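Local coordinates for peroxiredoxin (Mycobacterium tuberculosis, PDB 5EPF), which reduces hydrogen peroxide and organic hydroperoxides to water and alcohols as a thiol-specific peroxidase, and so protects the cell against oxidative stress, at residues A[80-84]-A[96-100]; A[40-44]-A[105-111]; A[43-47]-A[77-81]; A[123-127]-A[145-149]. All blocks are in the same frame, centred on the assembly; numbering follows the deposited sequence. Where two conformers were deposited one is given.

Contact 1 (A[80-84]-A[96-100]); sequences PVRKQ and PLLSD. With EDO (1,2-ethanediol), chain D.
Gln84 lies against Leu97, the two side chains crossing obliquely with CB of Gln84 4.0 Å from CB of Leu97. Further out, Leu97 CD1 approaches the backbone carbonyl of Gln84, 3.5 Å from Gln84 O. The glutamine chain then folds at its second torsion (chi2 -70°), which turns the amide to the strand backbone, where Gln84 NE2 donates to Leu98 O at 3.0 Å. That bond is rather bent, 138° at the hydrogen, and the nitrogen stands well above the plane of the carbonyl, although the oxygen lies close to the plane of the amide. The other end of the same amide, OE1, is hydrogen-bonded to the hydroxyl of Tyr44. Both ends of this buried amide therefore have partners, which should fix its rotation.

One turn earlier in the helix, the packing is apolar: Val81 CG2 touches Ser99 CB at 3.7 Å. Ser99 holds its hydroxyl anti to its own backbone N (chi1 173°), toward the start of the helix, where OG bonds to the backbone O of Asp79. At the solvent side Arg82 does not meet the strand. Its backbone N and its NE instead both donate to O1 of an ethanediol molecule, probably from the crystallisation liquor, with Arg82 N 2.9 Å from that oxygen.

Pro80 is the N-cap of helix 81-91, and the contact packs the first turn of that helix on strand 97-99. It is the second half of a right-handed beta-alpha-beta crossover, 72-77 to 81-91 to 97-99, within the thioredoxin-like fold of peroxiredoxins.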
loop_
_atom_site.group_PDB
_atom_site.type_symbol
_atom_site.label_atom_id
_atom_site.label_comp_id
_atom_site.label_asym_id
_atom_site.label_seq_id
_atom_site.Cartn_x
_atom_site.Cartn_y
_atom_site.Cartn_z
ATOM N N PRO A 80 10.914 9.227 -3.011
ATOM C CA PRO A 80 10.795 10.457 -2.216
ATOM C C PRO A 80 9.409 11.075 -2.348
ATOM O O PRO A 80 8.687 10.864 -3.330
ATOM C CB PRO A 80 11.855 11.382 -2.835
ATOM C CG PRO A 80 12.839 10.471 -3.451
ATOM C CD PRO A 80 12.033 9.297 -3.964
ATOM N N VAL A 81 9.049 11.876 -1.340
ATOM C CA VAL A 81 7.769 12.586 -1.332
ATOM C C VAL A 81 7.543 13.328 -2.643
ATOM O O VAL A 81 6.450 13.287 -3.212
ATOM C CB VAL A 81 7.706 13.535 -0.115
ATOM C CG1 VAL A 81 6.530 14.503 -0.195
ATOM C CG2 VAL A 81 7.618 12.721 1.184
ATOM N N ARG A 82 8.570 14.018 -3.152
ATOM C CA ARG A 82 8.359 14.824 -4.352
ATOM C C ARG A 82 7.990 13.969 -5.560
ATOM O O ARG A 82 7.232 14.423 -6.428
ATOM C CB ARG A 82 9.570 15.718 -4.639
ATOM C CG ARG A 82 10.814 14.998 -5.144
ATOM C CD ARG A 82 12.017 15.956 -5.190
ATOM N NE ARG A 82 12.385 16.375 -3.841
ATOM C CZ ARG A 82 13.461 17.087 -3.530
ATOM N NH1 ARG A 82 14.305 17.482 -4.478
ATOM N NH2 ARG A 82 13.685 17.405 -2.258
ATOM N N LYS A 83 8.493 12.729 -5.633
ATOM C CA LYS A 83 8.112 11.864 -6.743
ATOM C C LYS A 83 6.728 11.271 -6.530
ATOM O O LYS A 83 5.939 11.174 -7.476
ATOM C CB LYS A 83 9.147 10.764 -6.965
ATOM C CG LYS A 83 8.856 9.973 -8.246
ATOM C CD LYS A 83 10.015 9.094 -8.687
ATOM C CE LYS A 83 9.667 8.461 -10.036
ATOM N NZ LYS A 83 10.812 7.791 -10.672
ATOM N N GLN A 84 6.418 10.870 -5.294
ATOM C CA GLN A 84 5.059 10.432 -4.986
ATOM C C GLN A 84 4.057 11.531 -5.309
ATOM O O GLN A 84 2.983 11.257 -5.855
ATOM C CB GLN A 84 4.930 10.035 -3.509
ATOM C CG GLN A 84 5.902 8.970 -2.975
ATOM C CD GLN A 84 5.646 7.570 -3.504
ATOM O OE1 GLN A 84 5.478 7.356 -4.705
ATOM N NE2 GLN A 84 5.635 6.600 -2.601
ATOM N N PRO A 96 -3.765 8.254 -0.240
ATOM C CA PRO A 96 -2.382 8.572 0.135
ATOM C C PRO A 96 -1.349 7.663 -0.523
ATOM O O PRO A 96 -1.557 6.452 -0.679
ATOM C CB PRO A 96 -2.382 8.367 1.660
ATOM C CG PRO A 96 -3.839 8.348 2.071
ATOM C CD PRO A 96 -4.523 7.701 0.901
ATOM N N LEU A 97 -0.215 8.269 -0.873
ATOM C CA LEU A 97 1.015 7.558 -1.212
ATOM C C LEU A 97 2.035 7.916 -0.146
ATOM O O LEU A 97 2.339 9.102 0.036
ATOM C CB LEU A 97 1.563 7.993 -2.570
ATOM C CG LEU A 97 0.677 7.762 -3.794
ATOM C CD1 LEU A 97 1.434 8.194 -5.037
ATOM C CD2 LEU A 97 0.251 6.300 -3.934
ATOM N N LEU A 98 2.554 6.909 0.561
ATOM C CA LEU A 98 3.525 7.123 1.623
ATOM C C LEU A 98 4.942 6.936 1.096
ATOM O O LEU A 98 5.210 6.047 0.271
ATOM C CB LEU A 98 3.283 6.166 2.793
ATOM C CG LEU A 98 1.871 6.193 3.391
ATOM C CD1 LEU A 98 1.818 5.235 4.571
ATOM C CD2 LEU A 98 1.468 7.612 3.800
ATOM N N SER A 99 5.851 7.767 1.588
ATOM C CA SER A 99 7.267 7.673 1.249
ATOM C C SER A 99 7.992 7.000 2.406
ATOM O O SER A 99 8.033 7.545 3.516
ATOM C CB SER A 99 7.851 9.060 0.997
ATOM O OG SER A 99 9.258 9.000 0.821
ATOM N N ASP A 100 8.567 5.836 2.125
ATOM C CA ASP A 100 9.334 5.039 3.078
ATOM C C ASP A 100 10.808 5.204 2.717
ATOM O O ASP A 100 11.453 4.286 2.212
ATOM C CB ASP A 100 8.871 3.580 2.938
ATOM C CG ASP A 100 9.465 2.653 3.972
ATOM O OD1 ASP A 100 9.759 3.067 5.117
ATOM O OD2 ASP A 100 9.592 1.455 3.644
HETATM C C1 EDO D . 11.195 15.252 -0.319
HETATM O O1 EDO D . 10.992 14.719 -1.629
HETATM C C2 EDO D . 10.777 16.714 -0.289
HETATM O O2 EDO D . 9.412 16.818 -0.688
#

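Contact 2 (A[40-44]-A[105-111]); sequences VLFFY and VAAQFGV
Phe43 and Phe109 meet with their planes at 56° and centroids 5.3 Å apart, an oblique pairing in which the far end of the Phe43 ring rests over a face of Phe109. The touching atoms are CE2 and CZ of Phe43, with CZ 3.8 Å from CD2 of Phe109; CE2 stands above the Phe109 plane but is displaced toward the rim. Phe43 has much the larger share of the buried surface, and other side chains surround it. Over one face, almost centred, lies Val111 CG2 in a CH-pi contact, 3.8 Å from the Phe43 centroid. At its edge is Val105 CG1, and CE1 of Phe43 reaches the helix backbone itself, 3.7 Å from CA of Ala106.

Strand 39-43 is the central strand of the five-stranded mixed sheet of this thioredoxin-like fold, and helix 104-109 packs on the face of the sheet from which Leu41 and Phe43 project. Strand and helix run nearly at right angles (106°), their axes 11.2 Å apart, a span bridged largely by the aromatic rings. Gly110 ends the helix in a Schellman motif with positive phi, and the next residue, Val111, is set against Phe43.

Leu41 completes the row two residues before Phe43. With CG anti to its backbone N (chi1 -177°), it extends CD2 to the far end of the Phe109 ring, 3.6 Å from CZ. The Phe109 ring also meets that of Phe127, on the adjoining strand 125-129.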
loop_
_atom_site.group_PDB
_atom_site.type_symbol
_atom_site.label_atom_id
_atom_site.label_comp_id
_atom_site.label_asym_id
_atom_site.label_seq_id
_atom_site.Cartn_x
_atom_site.Cartn_y
_atom_site.Cartn_z
ATOM N N VAL A 40 -5.843 -1.231 2.697
ATOM C CA VAL A 40 -5.124 -2.041 1.724
ATOM C C VAL A 40 -3.822 -1.295 1.428
ATOM O O VAL A 40 -3.823 -0.262 0.739
ATOM C CB VAL A 40 -5.952 -2.271 0.455
ATOM C CG1 VAL A 40 -5.175 -3.169 -0.509
ATOM C CG2 VAL A 40 -7.294 -2.886 0.798
ATOM N N LEU A 41 -2.715 -1.807 1.981
ATOM C CA LEU A 41 -1.404 -1.161 1.930
ATOM C C LEU A 41 -0.615 -1.848 0.821
ATOM O O LEU A 41 -0.245 -3.019 0.956
ATOM C CB LEU A 41 -0.680 -1.312 3.275
ATOM C CG LEU A 41 0.679 -0.614 3.385
ATOM C CD1 LEU A 41 0.522 0.913 3.289
ATOM C CD2 LEU A 41 1.375 -1.027 4.685
ATOM N N PHE A 42 -0.407 -1.154 -0.295
ATOM C CA PHE A 42 0.198 -1.774 -1.465
ATOM C C PHE A 42 1.591 -1.203 -1.693
ATOM O O PHE A 42 1.740 -0.019 -2.028
ATOM C CB PHE A 42 -0.712 -1.769 -2.704
ATOM C CG PHE A 42 -0.994 -0.411 -3.354
ATOM C CD1 PHE A 42 -0.262 0.008 -4.467
ATOM C CD2 PHE A 42 -2.059 0.380 -2.937
ATOM C CE1 PHE A 42 -0.548 1.210 -5.104
ATOM C CE2 PHE A 42 -2.348 1.599 -3.576
ATOM C CZ PHE A 42 -1.599 1.989 -4.664
ATOM N N PHE A 43 2.607 -2.049 -1.493
ATOM C CA PHE A 43 3.999 -1.686 -1.748
ATOM C C PHE A 43 4.273 -1.872 -3.237
ATOM O O PHE A 43 4.032 -2.950 -3.799
ATOM C CB PHE A 43 4.934 -2.625 -0.988
ATOM C CG PHE A 43 5.059 -2.345 0.480
ATOM C CD1 PHE A 43 6.088 -1.556 0.977
ATOM C CD2 PHE A 43 4.171 -2.924 1.375
ATOM C CE1 PHE A 43 6.202 -1.321 2.356
ATOM C CE2 PHE A 43 4.282 -2.723 2.739
ATOM C CZ PHE A 43 5.302 -1.915 3.232
ATOM N N TYR A 44 4.830 -0.843 -3.861
ATOM C CA TYR A 44 5.207 -0.944 -5.265
ATOM C C TYR A 44 6.659 -0.530 -5.445
ATOM O O TYR A 44 7.160 0.332 -4.713
ATOM C CB TYR A 44 4.292 -0.111 -6.182
ATOM C CG TYR A 44 4.151 1.356 -5.801
ATOM C CD1 TYR A 44 5.075 2.309 -6.233
ATOM C CD2 TYR A 44 3.065 1.791 -5.036
ATOM C CE1 TYR A 44 4.922 3.660 -5.898
ATOM C CE2 TYR A 44 2.919 3.118 -4.697
ATOM C CZ TYR A 44 3.838 4.045 -5.136
ATOM O OH TYR A 44 3.659 5.357 -4.795
ATOM N N VAL A 105 9.762 0.827 6.968
ATOM C CA VAL A 105 8.489 0.127 7.025
ATOM C C VAL A 105 8.523 -1.099 6.123
ATOM O O VAL A 105 8.015 -2.168 6.483
ATOM C CB VAL A 105 7.324 1.095 6.734
ATOM C CG1 VAL A 105 5.993 0.357 6.733
ATOM C CG2 VAL A 105 7.293 2.218 7.780
ATOM N N ALA A 106 9.174 -0.988 4.963
ATOM C CA ALA A 106 9.373 -2.167 4.122
ATOM C C ALA A 106 10.057 -3.287 4.906
ATOM O O ALA A 106 9.673 -4.459 4.799
ATOM C CB ALA A 106 10.194 -1.787 2.889
ATOM N N ALA A 107 11.086 -2.946 5.690
ATOM C CA ALA A 107 11.764 -3.945 6.509
ATOM C C ALA A 107 10.810 -4.567 7.522
ATOM O O ALA A 107 10.835 -5.784 7.747
ATOM C CB ALA A 107 12.975 -3.323 7.210
ATOM N N GLN A 108 9.949 -3.748 8.136
ATOM C CA GLN A 108 8.970 -4.279 9.075
ATOM C C GLN A 108 8.079 -5.324 8.411
ATOM O O GLN A 108 7.725 -6.330 9.029
ATOM C CB GLN A 108 8.123 -3.139 9.641
ATOM C CG GLN A 108 6.933 -3.613 10.439
ATOM C CD GLN A 108 5.899 -2.527 10.698
ATOM O OE1 GLN A 108 4.850 -2.799 11.271
ATOM N NE2 GLN A 108 6.180 -1.306 10.263
ATOM N N PHE A 109 7.707 -5.108 7.146
ATOM C CA PHE A 109 6.844 -6.025 6.410
ATOM C C PHE A 109 7.614 -7.126 5.685
ATOM O O PHE A 109 6.988 -8.028 5.104
ATOM C CB PHE A 109 5.975 -5.238 5.424
ATOM C CG PHE A 109 4.782 -4.564 6.057
ATOM C CD1 PHE A 109 3.524 -5.168 5.998
ATOM C CD2 PHE A 109 4.908 -3.345 6.721
ATOM C CE1 PHE A 109 2.403 -4.565 6.566
ATOM C CE2 PHE A 109 3.797 -2.730 7.298
ATOM C CZ PHE A 109 2.544 -3.342 7.222
ATOM N N GLY A 110 8.942 -7.098 5.724
ATOM C CA GLY A 110 9.731 -8.121 5.066
ATOM C C GLY A 110 9.840 -7.977 3.567
ATOM O O GLY A 110 10.087 -8.977 2.882
ATOM N N VAL A 111 9.687 -6.761 3.035
ATOM C CA VAL A 111 9.709 -6.513 1.600
ATOM C C VAL A 111 10.835 -5.573 1.182
ATOM O O VAL A 111 10.899 -5.171 0.019
ATOM C CB VAL A 111 8.339 -6.043 1.059
ATOM C CG1 VAL A 111 7.273 -7.088 1.335
ATOM C CG2 VAL A 111 7.927 -4.700 1.649
#

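Contact 3 (A[43-47]-A[77-81]); sequences FYPAA and STDPV
Two loops that follow neighbouring parallel strands, 39-43 and 72-77, run beside each other here, with the CA atoms of Tyr44 and Ser77 5.5 Å apart and those of Ala46 and Asp79 6.7 Å apart. These strand ends belong to the thioredoxin-like fold, and the first loop leads into helix 50-61, which carries Cys52, probably the peroxidatic cysteine. The second loop opens with an ST turn: Ser77 OG accepts from the backbone N of Asp79 at 3.1 Å. Ser77 holds OG between its backbone N and carbonyl carbon (chi1 73°), from where it reaches both Asp79 N and Asp79 OD2.

Ser77 also packs on Tyr44. Its CB lies over one face of the phenol ring, a CH-pi contact 4.0 Å from the centroid and 28° off the normal, while Ser77 OG sits near CE1 at the ring's rim. Beyond the serine the Tyr44 hydroxyl is hydrogen-bonded to OE1 of Gln84 in helix 81-91, and the ring also touches Cys52.

Asp79 supplies the direct polar link between the loops. Its OD2 accepts from the backbone N of Ala47 at 2.8 Å along a nearly straight bond of 174°, and from Ser77 OG at 2.7 Å. The donors reach this oxygen from opposite faces of the carboxylate plane, a double grip that would tend to hold the group in place and stabilise its negative charge. OD1 turns to solvent molecules: one water joins it to Pro45 O and another joins it to Ala47 O. A third water bridges the main chains of the two loops, donating to Pro45 O at 2.8 Å and accepting from the backbone N of Thr78 at 3.0 Å.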
loop_
_atom_site.group_PDB
_atom_site.type_symbol
_atom_site.label_atom_id
_atom_site.label_comp_id
_atom_site.label_asym_id
_atom_site.label_seq_id
_atom_site.Cartn_x
_atom_site.Cartn_y
_atom_site.Cartn_z
ATOM N N PHE A 43 2.607 -2.049 -1.493
ATOM C CA PHE A 43 3.999 -1.686 -1.748
ATOM C C PHE A 43 4.273 -1.872 -3.237
ATOM O O PHE A 43 4.032 -2.950 -3.799
ATOM C CB PHE A 43 4.934 -2.625 -0.988
ATOM C CG PHE A 43 5.059 -2.345 0.480
ATOM C CD1 PHE A 43 6.088 -1.556 0.977
ATOM C CD2 PHE A 43 4.171 -2.924 1.375
ATOM C CE1 PHE A 43 6.202 -1.321 2.356
ATOM C CE2 PHE A 43 4.282 -2.723 2.739
ATOM C CZ PHE A 43 5.302 -1.915 3.232
ATOM N N TYR A 44 4.830 -0.843 -3.861
ATOM C CA TYR A 44 5.207 -0.944 -5.265
ATOM C C TYR A 44 6.659 -0.530 -5.445
ATOM O O TYR A 44 7.160 0.332 -4.713
ATOM C CB TYR A 44 4.292 -0.111 -6.182
ATOM C CG TYR A 44 4.151 1.356 -5.801
ATOM C CD1 TYR A 44 5.075 2.309 -6.233
ATOM C CD2 TYR A 44 3.065 1.791 -5.036
ATOM C CE1 TYR A 44 4.922 3.660 -5.898
ATOM C CE2 TYR A 44 2.919 3.118 -4.697
ATOM C CZ TYR A 44 3.838 4.045 -5.136
ATOM O OH TYR A 44 3.659 5.357 -4.795
ATOM N N PRO A 45 7.368 -1.135 -6.407
ATOM C CA PRO A 45 8.817 -0.850 -6.509
ATOM C C PRO A 45 9.152 0.595 -6.838
ATOM O O PRO A 45 10.072 1.166 -6.242
ATOM C CB PRO A 45 9.316 -1.838 -7.585
ATOM C CG PRO A 45 8.259 -2.869 -7.727
ATOM C CD PRO A 45 6.968 -2.323 -7.189
ATOM N N ALA A 46 8.449 1.194 -7.792
ATOM C CA ALA A 46 8.906 2.462 -8.348
ATOM C C ALA A 46 7.721 3.219 -8.923
ATOM O O ALA A 46 7.121 2.793 -9.917
ATOM C CB ALA A 46 9.974 2.237 -9.421
ATOM N N ALA A 47 7.426 4.365 -8.321
ATOM C CA ALA A 47 6.419 5.267 -8.846
ATOM C C ALA A 47 6.681 5.576 -10.312
ATOM O O ALA A 47 7.830 5.703 -10.742
ATOM C CB ALA A 47 6.468 6.561 -8.036
ATOM N N SER A 77 6.066 3.222 -1.174
ATOM C CA SER A 77 7.312 2.796 -1.807
ATOM C C SER A 77 8.454 3.572 -1.157
ATOM O O SER A 77 8.230 4.444 -0.314
ATOM C CB SER A 77 7.298 3.056 -3.320
ATOM O OG SER A 77 7.429 4.457 -3.537
ATOM N N THR A 78 9.682 3.286 -1.592
ATOM C CA THR A 78 10.826 4.060 -1.126
ATOM C C THR A 78 11.029 5.354 -1.905
ATOM O O THR A 78 12.006 6.057 -1.643
ATOM C CB THR A 78 12.108 3.223 -1.180
ATOM O OG1 THR A 78 12.334 2.788 -2.528
ATOM C CG2 THR A 78 12.018 2.030 -0.237
ATOM N N ASP A 79 10.156 5.684 -2.854
ATOM C CA ASP A 79 10.336 6.914 -3.615
ATOM C C ASP A 79 10.188 8.143 -2.710
ATOM O O ASP A 79 9.407 8.129 -1.756
ATOM C CB ASP A 79 9.294 6.983 -4.720
ATOM C CG ASP A 79 9.488 5.899 -5.752
ATOM O OD1 ASP A 79 10.541 5.910 -6.419
ATOM O OD2 ASP A 79 8.613 5.026 -5.900
ATOM N N PRO A 80 10.914 9.227 -3.011
ATOM C CA PRO A 80 10.795 10.457 -2.216
ATOM C C PRO A 80 9.409 11.075 -2.348
ATOM O O PRO A 80 8.687 10.864 -3.330
ATOM C CB PRO A 80 11.855 11.382 -2.835
ATOM C CG PRO A 80 12.839 10.471 -3.451
ATOM C CD PRO A 80 12.033 9.297 -3.964
ATOM N N VAL A 81 9.049 11.876 -1.340
ATOM C CA VAL A 81 7.769 12.586 -1.332
ATOM C C VAL A 81 7.543 13.328 -2.643
ATOM O O VAL A 81 6.450 13.287 -3.212
ATOM C CB VAL A 81 7.706 13.535 -0.115
ATOM C CG1 VAL A 81 6.530 14.503 -0.195
ATOM C CG2 VAL A 81 7.618 12.721 1.184
HETATM O O HOH W 1 10.500 1.045 -3.448
HETATM O O HOH W 2 11.849 3.295 -6.416
HETATM O O HOH W 3 10.539 5.582 -9.188
#

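Contact 4 (A[123-127]-A[145-149]); sequences KRTTF and MDAHA
This is a mixed polar and apolar packing contact, largely buried, between the start of strand 125-129 and the N-terminal part of the C-terminal helix 145-158, with Arg124 at its end nearest the active site. The nearest backbone approach is between the CA atoms of Thr126 and His148, 6.3 Å apart. There His148 ND1 donates to Thr126 OG1 at 2.7 Å. The threonine oxygen meets the imidazole at its edge, though tilted 26° from the ring plane. Thr126 holds OG1 beside its backbone N (chi1 -60°), which turns the hydroxyl to the helix. With ND1 as donor, this short bond should help to set the rotation of the imidazole.

In this thioredoxin-like fold helix 145-158 lies on the same face of the central sheet as helix 50-61, and the imidazole of His148 is packed between the two, touching Glu55 as well as Ile139 of the edge strand.

Arg124 crosses both helix residues at about a right angle. Its aliphatic part reaches the imidazole, CD lying 3.7 Å from NE2 of His148, and the chain then bends at chi3 (-48°) to present a face of the guanidinium to Met145. The sulphur stands over the centre of that group, with SD 3.5 Å from CZ, and Met145 CE lies against Arg124 NE at 3.6 Å. The arginine's stronger partner is elsewhere: NH1 forms a salt bridge with Glu55, and the side chain touches Cys52, the residue that probably carries the sulfenic acid intermediate.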
loop_
_atom_site.group_PDB
_atom_site.type_symbol
_atom_site.label_atom_id
_atom_site.label_comp_id
_atom_site.label_asym_id
_atom_site.label_seq_id
_atom_site.Cartn_x
_atom_site.Cartn_y
_atom_site.Cartn_z
ATOM N N LYS A 123 10.007 -5.129 -2.893
ATOM C CA LYS A 123 9.327 -6.221 -3.573
ATOM C C LYS A 123 7.823 -5.925 -3.588
ATOM O O LYS A 123 7.239 -5.610 -2.551
ATOM C CB LYS A 123 9.613 -7.516 -2.804
ATOM C CG LYS A 123 9.035 -8.780 -3.386
ATOM C CD LYS A 123 9.502 -10.009 -2.601
ATOM C CE LYS A 123 9.020 -11.281 -3.251
ATOM N NZ LYS A 123 9.591 -12.480 -2.569
ATOM N N ARG A 124 7.199 -6.010 -4.765
ATOM C CA ARG A 124 5.788 -5.649 -4.943
ATOM C C ARG A 124 4.874 -6.578 -4.145
ATOM O O ARG A 124 4.785 -7.769 -4.446
ATOM C CB ARG A 124 5.412 -5.709 -6.426
ATOM C CG ARG A 124 4.007 -5.200 -6.707
ATOM C CD ARG A 124 3.540 -5.313 -8.172
ATOM N NE ARG A 124 4.510 -4.812 -9.153
ATOM C CZ ARG A 124 4.598 -3.556 -9.591
ATOM N NH1 ARG A 124 3.767 -2.617 -9.148
ATOM N NH2 ARG A 124 5.523 -3.225 -10.491
ATOM N N THR A 125 4.184 -6.051 -3.138
ATOM C CA THR A 125 3.437 -6.868 -2.189
ATOM C C THR A 125 2.328 -6.015 -1.604
ATOM O O THR A 125 2.566 -4.854 -1.266
ATOM C CB THR A 125 4.342 -7.333 -1.032
ATOM O OG1 THR A 125 5.632 -7.725 -1.522
ATOM C CG2 THR A 125 3.726 -8.481 -0.286
ATOM N N THR A 126 1.134 -6.593 -1.464
ATOM C CA THR A 126 -0.008 -5.893 -0.886
ATOM C C THR A 126 -0.492 -6.595 0.366
ATOM O O THR A 126 -0.655 -7.824 0.379
ATOM C CB THR A 126 -1.130 -5.788 -1.914
ATOM O OG1 THR A 126 -0.632 -5.070 -3.052
ATOM C CG2 THR A 126 -2.361 -5.093 -1.357
ATOM N N PHE A 127 -0.751 -5.804 1.406
ATOM C CA PHE A 127 -1.249 -6.314 2.682
ATOM C C PHE A 127 -2.619 -5.713 2.949
ATOM O O PHE A 127 -2.764 -4.485 2.982
ATOM C CB PHE A 127 -0.278 -5.938 3.806
ATOM C CG PHE A 127 1.096 -6.518 3.605
ATOM C CD1 PHE A 127 1.428 -7.772 4.097
ATOM C CD2 PHE A 127 2.054 -5.822 2.869
ATOM C CE1 PHE A 127 2.672 -8.335 3.877
ATOM C CE2 PHE A 127 3.324 -6.376 2.641
ATOM C CZ PHE A 127 3.618 -7.630 3.157
ATOM N N MET A 145 -0.841 -7.220 -12.128
ATOM C CA MET A 145 -0.971 -5.884 -11.551
ATOM C C MET A 145 -2.379 -5.629 -11.025
ATOM O O MET A 145 -2.549 -5.007 -9.966
ATOM C CB MET A 145 -0.589 -4.821 -12.585
ATOM C CG MET A 145 0.861 -4.891 -13.070
ATOM S SD MET A 145 2.118 -4.833 -11.765
ATOM C CE MET A 145 2.443 -6.573 -11.476
ATOM N N ASP A 146 -3.404 -6.095 -11.746
ATOM C CA ASP A 146 -4.784 -5.866 -11.317
ATOM C C ASP A 146 -5.141 -6.721 -10.111
ATOM O O ASP A 146 -6.013 -6.337 -9.319
ATOM C CB ASP A 146 -5.797 -6.162 -12.433
ATOM C CG ASP A 146 -5.816 -5.108 -13.529
ATOM O OD1 ASP A 146 -5.223 -4.032 -13.379
ATOM O OD2 ASP A 146 -6.461 -5.379 -14.568
ATOM N N ALA A 147 -4.475 -7.874 -9.953
ATOM C CA ALA A 147 -4.831 -8.818 -8.895
ATOM C C ALA A 147 -4.642 -8.214 -7.511
ATOM O O ALA A 147 -5.307 -8.624 -6.558
ATOM C CB ALA A 147 -4.005 -10.099 -9.022
ATOM N N HIS A 148 -3.735 -7.252 -7.361
ATOM C CA HIS A 148 -3.551 -6.626 -6.054
ATOM C C HIS A 148 -4.845 -5.997 -5.553
ATOM O O HIS A 148 -5.327 -6.338 -4.467
ATOM C CB HIS A 148 -2.389 -5.640 -6.116
ATOM C CG HIS A 148 -1.076 -6.326 -6.237
ATOM N ND1 HIS A 148 -0.327 -6.700 -5.137
ATOM C CD2 HIS A 148 -0.410 -6.781 -7.326
ATOM C CE1 HIS A 148 0.764 -7.320 -5.550
ATOM N NE2 HIS A 148 0.729 -7.394 -6.873
ATOM N N ALA A 149 -5.466 -5.139 -6.356
ATOM C CA ALA A 149 -6.728 -4.553 -5.926
ATOM C C ALA A 149 -7.864 -5.570 -5.998
ATOM O O ALA A 149 -8.734 -5.586 -5.122
ATOM C CB ALA A 149 -7.058 -3.298 -6.723
#

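Contacts 1, 2 and 4 each set a helix against one mixed sheet, and contact 3 joins the loops that leave two of its strands. Contact 2 is the most thoroughly buried and purely apolar, whereas contact 3 is partly open and relies on a carboxylate and waters. Contacts 1 and 3 adjoin, centres about 6 Å apart, sharing Pro80 and Val81 and joined by bonds from Gln84 to Tyr44 and from Ser99 to Asp79. Contacts 2 and 4 lie on neighbouring strands, where Phe43 N bonds to Thr125 O. Contacts 1 and 4 sit on opposite sides of the chain's centre, about 17 Å between centres, each pairing a helix start with a strand through one side-chain hydrogen bond.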